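Local coordinates for putative tetrapyrrole (Corrin/porphyrin) methylase (Bacteroides fragilis, PDB 3FFY), which probably catalyses the S-adenosyl-L-methionine-dependent 2'-O-methylation of a cytidine ribose in 16S rRNA, this chain being the C-terminal part of the enzyme, at residues F48-P52 and H53-K57; L56-L59 and T60-E64; S91-I94 and E95-A99. All blocks are in the same frame, centred on the assembly; numbering follows the deposited sequence. Where two conformers were deposited one is given.

How the contacts relate
Contacts 1 and 2 follow one another along the chain and share L56 and K57. Contact 1 carries strand 45-50, an inner strand of the mixed five-stranded sheet, into helix 55-66, and contact 2 continues along that helix; their centres are about 9 Å apart. Contact 3 comes later, on helix 90-99, with its centre about 13 Å from that of contact 1 and about 10 Å from that of contact 2. L56, L59 and A63 meet I94, while L55 and L56 meet F97, so the two helices pack against each other while both touch strands of the sheet. This C-terminal alpha/beta part is thereby tied strand to helix and helix to helix, and contact 3 also reaches the second subunit.

Contact 1 of 3, residues F48-P52 and H53-K57; sequences FYESP and HRLLK
E50 and R54 run across each other at about a right angle, their carboxylate and guanidinium planes 65° apart. The pair does not close a salt bridge: E50 OE2 stays 4.1 Å from R54 NE and instead approaches the aliphatic root of the arginine, 3.3 Å from R54 CB. Water 1 spans the remaining gap, donating to E50 OE2 at 2.7 Å and accepting from R54 NH2. The carboxylate also has partners other than the arginine. OE2 takes the backbone N-H of S51 (S51 N to E50 OE2 2.9 Å) on its anti side, and OE1 is hydrogen-bonded to T58 OG1, on the first turn of helix 55-66. S51 OG lies over one face of the R54 guanidinium, 3.4 Å from R54 CD, but does not bond to NE; these arginine contacts belong to one of its two conformers. The backbone between them forms a type I beta turn, S51-P52-H53-R54, closed by R54 N to S51 O at 3.2 Å. It leads from strand 45-50 into helix 55-66. Next along the chain, L55 N makes a long, weak bond to P52 O, while water 2 links that carbonyl more firmly to L56 N. Further inside, E50 CG lies 3.8 Å from L55 CA, and L55, with CG anti to its own N (chi1 -178°), directs its side chain toward I108 and F97.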
loop_
_atom_site.group_PDB
_atom_site.type_symbol
_atom_site.label_atom_id
_atom_site.label_comp_id
_atom_site.label_asym_id
_atom_site.label_seq_id
_atom_site.Cartn_x
_atom_site.Cartn_y
_atom_site.Cartn_z
ATOM N N PHE A 48 -0.351 -7.642 13.529
ATOM C CA PHE A 48 0.110 -9.016 13.793
ATOM C C PHE A 48 1.064 -9.447 12.677
ATOM O O PHE A 48 0.966 -8.970 11.543
ATOM C CB PHE A 48 -1.054 -10.009 13.734
ATOM C CG PHE A 48 -2.237 -9.659 14.614
ATOM C CD1 PHE A 48 -2.363 -10.211 15.882
ATOM C CD2 PHE A 48 -3.237 -8.836 14.134
ATOM C CE1 PHE A 48 -3.475 -9.898 16.674
ATOM C CE2 PHE A 48 -4.343 -8.516 14.906
ATOM C CZ PHE A 48 -4.459 -9.041 16.177
ATOM N N TYR A 49 1.942 -10.393 13.014
ATOM C CA TYR A 49 2.773 -11.140 12.051
ATOM C C TYR A 49 2.227 -12.540 11.949
ATOM O O TYR A 49 1.751 -13.105 12.950
ATOM C CB TYR A 49 4.232 -11.207 12.513
ATOM C CG TYR A 49 5.006 -9.911 12.423
ATOM C CD1 TYR A 49 4.760 -8.998 11.432
ATOM C CD2 TYR A 49 6.018 -9.626 13.318
ATOM C CE1 TYR A 49 5.511 -7.835 11.333
ATOM C CE2 TYR A 49 6.771 -8.474 13.208
ATOM C CZ TYR A 49 6.492 -7.587 12.210
ATOM O OH TYR A 49 7.216 -6.431 12.072
ATOM N N GLU A 50 2.287 -13.099 10.745
ATOM C CA GLU A 50 1.777 -14.433 10.517
ATOM C C GLU A 50 2.573 -15.148 9.420
ATOM O O GLU A 50 3.194 -14.510 8.546
ATOM C CB GLU A 50 0.298 -14.355 10.145
ATOM C CG GLU A 50 -0.452 -15.675 10.166
ATOM C CD GLU A 50 -0.259 -16.402 11.481
ATOM O OE1 GLU A 50 -1.122 -16.186 12.359
ATOM O OE2 GLU A 50 0.788 -17.104 11.637
ATOM N N SER A 51 2.548 -16.475 9.473
ATOM C CA SER A 51 3.180 -17.280 8.441
ATOM C C SER A 51 2.175 -17.609 7.349
ATOM O O SER A 51 0.931 -17.559 7.570
ATOM C CB SER A 51 3.770 -18.539 9.054
ATOM O OG SER A 51 2.785 -19.523 9.291
ATOM N N PRO A 52 2.685 -17.892 6.147
ATOM C CA PRO A 52 1.756 -18.066 5.020
ATOM C C PRO A 52 0.816 -19.273 5.220
ATOM O O PRO A 52 -0.350 -19.213 4.835
ATOM C CB PRO A 52 2.670 -18.297 3.809
ATOM C CG PRO A 52 4.071 -18.085 4.275
ATOM C CD PRO A 52 4.103 -18.046 5.767
ATOM N N HIS A 53 1.313 -20.343 5.835
ATOM C CA HIS A 53 0.492 -21.536 6.032
ATOM C C HIS A 53 -0.551 -21.394 7.125
ATOM O O HIS A 53 -1.447 -22.218 7.205
ATOM C CB HIS A 53 1.357 -22.766 6.338
ATOM C CG HIS A 53 2.302 -23.130 5.232
ATOM N ND1 HIS A 53 3.287 -22.270 4.774
ATOM C CD2 HIS A 53 2.441 -24.274 4.519
ATOM C CE1 HIS A 53 3.980 -22.867 3.817
ATOM N NE2 HIS A 53 3.489 -24.084 3.648
ATOM N N ARG A 54 -0.421 -20.381 7.972
ATOM C CA ARG A 54 -1.359 -20.149 9.076
ATOM C C ARG A 54 -2.295 -18.997 8.790
ATOM O O ARG A 54 -3.256 -18.793 9.518
ATOM C CB ARG A 54 -0.620 -19.839 10.385
ATOM C CG ARG A 54 -0.401 -21.040 11.302
ATOM C CD ARG A 54 0.982 -21.614 11.198
ATOM N NE ARG A 54 1.887 -21.046 12.209
ATOM C CZ ARG A 54 3.071 -21.566 12.554
ATOM N NH1 ARG A 54 3.528 -22.681 11.979
ATOM N NH2 ARG A 54 3.800 -20.962 13.489
ATOM N N LEU A 55 -2.040 -18.232 7.730
ATOM C CA LEU A 55 -2.830 -17.012 7.511
ATOM C C LEU A 55 -4.336 -17.229 7.419
ATOM O O LEU A 55 -5.104 -16.498 8.045
ATOM C CB LEU A 55 -2.353 -16.248 6.264
ATOM C CG LEU A 55 -3.069 -14.909 5.958
ATOM C CD1 LEU A 55 -2.932 -13.888 7.141
ATOM C CD2 LEU A 55 -2.570 -14.362 4.637
ATOM N N LEU A 56 -4.771 -18.233 6.654
ATOM C CA LEU A 56 -6.192 -18.400 6.391
ATOM C C LEU A 56 -6.918 -18.700 7.691
ATOM O O LEU A 56 -7.950 -18.109 7.954
ATOM C CB LEU A 56 -6.462 -19.537 5.402
ATOM C CG LEU A 56 -7.567 -19.442 4.322
ATOM C CD1 LEU A 56 -8.219 -20.825 4.139
ATOM C CD2 LEU A 56 -8.567 -18.329 4.483
ATOM N N LYS A 57 -6.383 -19.610 8.496
ATOM C CA LYS A 57 -6.956 -19.899 9.838
ATOM C C LYS A 57 -7.086 -18.627 10.675
ATOM O O LYS A 57 -8.164 -18.340 11.203
ATOM C CB LYS A 57 -6.088 -20.913 10.611
ATOM C CG LYS A 57 -6.641 -21.332 12.009
ATOM C CD LYS A 57 -5.680 -22.263 12.792
ATOM C CE LYS A 57 -5.987 -22.240 14.329
ATOM N NZ LYS A 57 -5.294 -23.322 15.081
HETATM O O HOH W 1 2.579 -18.076 13.345
HETATM O O HOH W 2 -2.978 -19.816 5.109
#

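Contact 2 of 3, residues L56-L59 and T60-E64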
loop_
_atom_site.group_PDB
_atom_site.type_symbol
_atom_site.label_atom_id
_atom_site.label_comp_id
_atom_site.label_asym_id
_atom_site.label_seq_id
_atom_site.Cartn_x
_atom_site.Cartn_y
_atom_site.Cartn_z
ATOM N N LEU A 56 -4.771 -18.233 6.654
ATOM C CA LEU A 56 -6.192 -18.400 6.391
ATOM C C LEU A 56 -6.918 -18.700 7.691
ATOM O O LEU A 56 -7.950 -18.109 7.954
ATOM C CB LEU A 56 -6.462 -19.537 5.402
ATOM C CG LEU A 56 -7.567 -19.442 4.322
ATOM C CD1 LEU A 56 -8.219 -20.825 4.139
ATOM C CD2 LEU A 56 -8.567 -18.329 4.483
ATOM N N LYS A 57 -6.383 -19.610 8.496
ATOM C CA LYS A 57 -6.956 -19.899 9.838
ATOM C C LYS A 57 -7.086 -18.627 10.675
ATOM O O LYS A 57 -8.164 -18.340 11.203
ATOM C CB LYS A 57 -6.088 -20.913 10.611
ATOM C CG LYS A 57 -6.641 -21.332 12.009
ATOM C CD LYS A 57 -5.680 -22.263 12.792
ATOM C CE LYS A 57 -5.987 -22.240 14.329
ATOM N NZ LYS A 57 -5.294 -23.322 15.081
ATOM N N THR A 58 -5.987 -17.877 10.776
ATOM C CA THR A 58 -5.997 -16.630 11.549
ATOM C C THR A 58 -7.098 -15.663 11.041
ATOM O O THR A 58 -7.854 -15.091 11.842
ATOM C CB THR A 58 -4.606 -15.959 11.562
ATOM O OG1 THR A 58 -3.740 -16.752 12.377
ATOM C CG2 THR A 58 -4.694 -14.554 12.138
ATOM N N LEU A 59 -7.177 -15.484 9.716
ATOM C CA LEU A 59 -8.179 -14.594 9.113
ATOM C C LEU A 59 -9.583 -15.091 9.362
ATOM O O LEU A 59 -10.473 -14.300 9.648
ATOM C CB LEU A 59 -7.968 -14.438 7.613
ATOM C CG LEU A 59 -6.704 -13.698 7.198
ATOM C CD1 LEU A 59 -6.663 -13.737 5.698
ATOM C CD2 LEU A 59 -6.633 -12.286 7.697
ATOM N N THR A 60 -9.765 -16.415 9.305
ATOM C CA THR A 60 -11.062 -17.010 9.580
ATOM C C THR A 60 -11.468 -16.740 11.023
ATOM O O THR A 60 -12.572 -16.288 11.309
ATOM C CB THR A 60 -11.069 -18.504 9.277
ATOM O OG1 THR A 60 -10.681 -18.673 7.899
ATOM C CG2 THR A 60 -12.436 -19.033 9.491
ATOM N N GLN A 61 -10.549 -16.976 11.942
ATOM C CA GLN A 61 -10.874 -16.739 13.346
ATOM C C GLN A 61 -11.066 -15.248 13.639
ATOM O O GLN A 61 -11.891 -14.883 14.468
ATOM C CB GLN A 61 -9.796 -17.347 14.235
ATOM C CG GLN A 61 -9.706 -18.851 14.034
ATOM C CD GLN A 61 -8.758 -19.520 15.017
ATOM O OE1 GLN A 61 -7.558 -19.243 15.034
ATOM N NE2 GLN A 61 -9.298 -20.404 15.843
ATOM N N PHE A 62 -10.276 -14.396 12.998
ATOM C CA PHE A 62 -10.502 -12.957 13.066
ATOM C C PHE A 62 -11.962 -12.636 12.655
ATOM O O PHE A 62 -12.663 -11.830 13.325
ATOM C CB PHE A 62 -9.498 -12.200 12.159
ATOM C CG PHE A 62 -8.114 -11.977 12.767
ATOM C CD1 PHE A 62 -7.715 -12.585 13.956
ATOM C CD2 PHE A 62 -7.185 -11.159 12.107
ATOM C CE1 PHE A 62 -6.472 -12.349 14.474
ATOM C CE2 PHE A 62 -5.970 -10.926 12.632
ATOM C CZ PHE A 62 -5.586 -11.517 13.795
ATOM N N ALA A 63 -12.442 -13.252 11.563
ATOM C CA ALA A 63 -13.840 -13.027 11.134
ATOM C C ALA A 63 -14.779 -13.506 12.217
ATOM O O ALA A 63 -15.785 -12.869 12.514
ATOM C CB ALA A 63 -14.155 -13.759 9.799
ATOM N N GLU A 64 -14.473 -14.649 12.816
ATOM C CA GLU A 64 -15.377 -15.165 13.847
ATOM C C GLU A 64 -15.435 -14.207 15.042
ATOM O O GLU A 64 -16.509 -13.918 15.537
ATOM C CB GLU A 64 -14.958 -16.558 14.279
ATOM C CG GLU A 64 -15.048 -17.591 13.193
ATOM C CD GLU A 64 -14.497 -18.917 13.647
ATOM O OE1 GLU A 64 -13.843 -18.972 14.696
ATOM O OE2 GLU A 64 -14.709 -19.926 12.984
#
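L56 O is gripped twice by T60, through the backbone N and through the hydroxyl, T60 OG1 being the donor; T60 N and T60 OG1 each lie 2.8 Å from L56 O. The two donors use different directions: the amide comes in 18° from the carbonyl plane, whereas the hydroxyl stands 42° out of it, so neither displaces the other. Chi1 of T60, -57°, turns OG1 back along the helix to that carbonyl. The hydroxyl also sits 4.0 Å from L56 CD2, where the leucine branch crosses the threonine at a slant.

Two residues on, T58 and F62 lie side by side and point the same way. T58 CG2 is placed over one face of the F62 ring, 3.7 Å from the ring centroid, a CH-pi contact displaced toward the rim. The methyl faces the ring while OG1 of the same threonine is held by E50 and R32, which fixes the rotation of the T58 side chain. F62 is buried against F48, F66 and I108.

On a more accessible side, the extended K57 chain crosses that of Q61, with K57 CE 3.5 Å from Q61 OE1; the amide oxygen has its hydrogen bond from R32. Beneath these side chains run Q61 N to K57 O at 2.8 Å, F62 N to T58 O at 2.8 Å and A63 N to L59 O at 2.9 Å. T60 OG1 bonding back to the i-4 carbonyl is a common way for a threonine inside a helix to satisfy its hydroxyl, and the i to i+4 backbone bonds are those of a regular alpha-helix, here one laid against the sheet.

Contact 3 of 3, residues S91-I94 and E95-A99. With SO4 (sulfate ion), chain C.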
loop_
_atom_site.group_PDB
_atom_site.type_symbol
_atom_site.label_atom_id
_atom_site.label_comp_id
_atom_site.label_asym_id
_atom_site.label_seq_id
_atom_site.Cartn_x
_atom_site.Cartn_y
_atom_site.Cartn_z
ATOM N N SER A 91 -13.894 -10.978 5.160
ATOM C CA SER A 91 -14.594 -11.846 4.222
ATOM C C SER A 91 -13.923 -11.882 2.820
ATOM O O SER A 91 -13.652 -12.941 2.269
ATOM C CB SER A 91 -16.051 -11.379 4.097
ATOM O OG SER A 91 -16.781 -12.283 3.309
ATOM N N GLU A 92 -13.659 -10.713 2.270
ATOM C CA GLU A 92 -12.917 -10.594 1.016
ATOM C C GLU A 92 -11.519 -11.225 1.094
ATOM O O GLU A 92 -11.115 -11.944 0.162
ATOM C CB GLU A 92 -12.787 -9.136 0.620
ATOM C CG GLU A 92 -14.078 -8.536 0.156
ATOM C CD GLU A 92 -14.008 -7.009 -0.013
ATOM O OE1 GLU A 92 -13.290 -6.308 0.712
ATOM O OE2 GLU A 92 -14.715 -6.488 -0.872
ATOM N N LEU A 93 -10.800 -11.013 2.187
ATOM C CA LEU A 93 -9.477 -11.619 2.286
ATOM C C LEU A 93 -9.549 -13.151 2.466
ATOM O O LEU A 93 -8.678 -13.837 2.037
ATOM C CB LEU A 93 -8.636 -10.984 3.376
ATOM C CG LEU A 93 -7.694 -9.807 2.914
ATOM C CD1 LEU A 93 -8.538 -8.575 2.422
ATOM C CD2 LEU A 93 -6.803 -9.466 3.986
ATOM N N ILE A 94 -10.572 -13.683 3.123
ATOM C CA ILE A 94 -10.707 -15.135 3.312
ATOM C C ILE A 94 -10.942 -15.782 1.954
ATOM O O ILE A 94 -10.338 -16.798 1.591
ATOM C CB ILE A 94 -11.883 -15.440 4.307
ATOM C CG1 ILE A 94 -11.453 -15.067 5.764
ATOM C CG2 ILE A 94 -12.251 -16.913 4.205
ATOM C CD1 ILE A 94 -12.545 -14.807 6.764
ATOM N N GLU A 95 -11.802 -15.145 1.185
ATOM C CA GLU A 95 -12.085 -15.639 -0.152
ATOM C C GLU A 95 -10.799 -15.584 -0.986
ATOM O O GLU A 95 -10.477 -16.535 -1.690
ATOM C CB GLU A 95 -13.183 -14.791 -0.783
ATOM C CG GLU A 95 -13.430 -14.938 -2.295
ATOM C CD GLU A 95 -14.486 -13.901 -2.762
ATOM O OE1 GLU A 95 -14.099 -12.724 -3.038
ATOM O OE2 GLU A 95 -15.687 -14.225 -2.806
ATOM N N HIS A 96 -10.070 -14.477 -0.904
ATOM C CA HIS A 96 -8.840 -14.303 -1.686
ATOM C C HIS A 96 -7.795 -15.356 -1.325
ATOM O O HIS A 96 -7.214 -15.993 -2.206
ATOM C CB HIS A 96 -8.244 -12.894 -1.483
ATOM C CG HIS A 96 -6.959 -12.683 -2.217
ATOM N ND1 HIS A 96 -6.913 -12.340 -3.561
ATOM C CD2 HIS A 96 -5.671 -12.839 -1.817
ATOM C CE1 HIS A 96 -5.646 -12.246 -3.932
ATOM N NE2 HIS A 96 -4.873 -12.543 -2.898
ATOM N N PHE A 97 -7.554 -15.544 -0.031
ATOM C CA PHE A 97 -6.546 -16.513 0.379
ATOM C C PHE A 97 -7.009 -17.953 0.464
ATOM O O PHE A 97 -6.203 -18.839 0.854
ATOM C CB PHE A 97 -5.885 -16.093 1.678
ATOM C CG PHE A 97 -5.016 -14.916 1.515
ATOM C CD1 PHE A 97 -3.864 -15.022 0.762
ATOM C CD2 PHE A 97 -5.392 -13.664 2.034
ATOM C CE1 PHE A 97 -3.032 -13.907 0.569
ATOM C CE2 PHE A 97 -4.587 -12.546 1.844
ATOM C CZ PHE A 97 -3.390 -12.667 1.112
ATOM N N THR A 98 -8.271 -18.189 0.115
ATOM C CA THR A 98 -8.701 -19.542 -0.183
ATOM C C THR A 98 -8.285 -19.899 -1.615
ATOM O O THR A 98 -7.792 -20.999 -1.831
ATOM C CB THR A 98 -10.212 -19.740 0.007
ATOM O OG1 THR A 98 -10.539 -19.382 1.337
ATOM C CG2 THR A 98 -10.646 -21.228 -0.230
ATOM N N ALA A 99 -8.471 -18.990 -2.584
ATOM C CA ALA A 99 -8.114 -19.263 -4.003
ATOM C C ALA A 99 -6.610 -19.264 -4.222
ATOM O O ALA A 99 -6.121 -19.961 -5.069
ATOM C CB ALA A 99 -8.779 -18.264 -4.955
HETATM S S SO4 C . -8.746 -10.847 -6.177
HETATM O O1 SO4 C . -8.648 -11.583 -7.485
HETATM O O2 SO4 C . -7.360 -10.311 -5.976
HETATM O O3 SO4 C . -8.925 -11.835 -5.030
HETATM O O4 SO4 C . -9.806 -9.863 -6.372
HETATM O O HOH W 3 -11.877 -11.611 -2.454
#
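E95 begins the final turns of alpha-helix 90-99, meeting S91 one turn back: its N bonds to S91 O at 3.1 Å. This helix covers strands 71-77 and 82-87 and packs against helix 55-66. A chi1 of 167° sends the E95 chain, extended beyond CG, out to water 3, which donates to both E95 OE1 and E92 O. That carbonyl also receives H96 N at 2.9 Å, so solvent and backbone share it. The E92 carboxylate itself turns to the start of the helix, where OE1 accepts from the backbone N of T89.

The H96 side chain leads away from residues 91-94. ND1 donates almost straight (175°) to O3 of a sulfate ion, H96 ND1 to SO4 O3 being a short 2.5 Å, and the oxygen lies at the ring edge near its plane. The sulfate, probably from the crystallisation liquor, is also hydrogen-bonded to S79 OG of the second subunit, while H96 packs on I81 of that subunit; the anion therefore bridges the two chains in the crystal.

F97 turns inward. The H96 ring presents CD2 over the centre of one F97 face, 3.6 Å above its plane, whereas L93 meets F97 more loosely, with L93 CG 4.3 Å from F97 CE2. Both F97 and L93 reach V74 and V86 of the sheet, and F97 also touches L55 and L59.

T98 comes back on I94. Its N makes only a weak, bent bond to I94 O, but the hydroxyl adds a second donor to that oxygen, standing 36° out of the carbonyl plane, with T98 OG1 just 2.6 Å from I94 O.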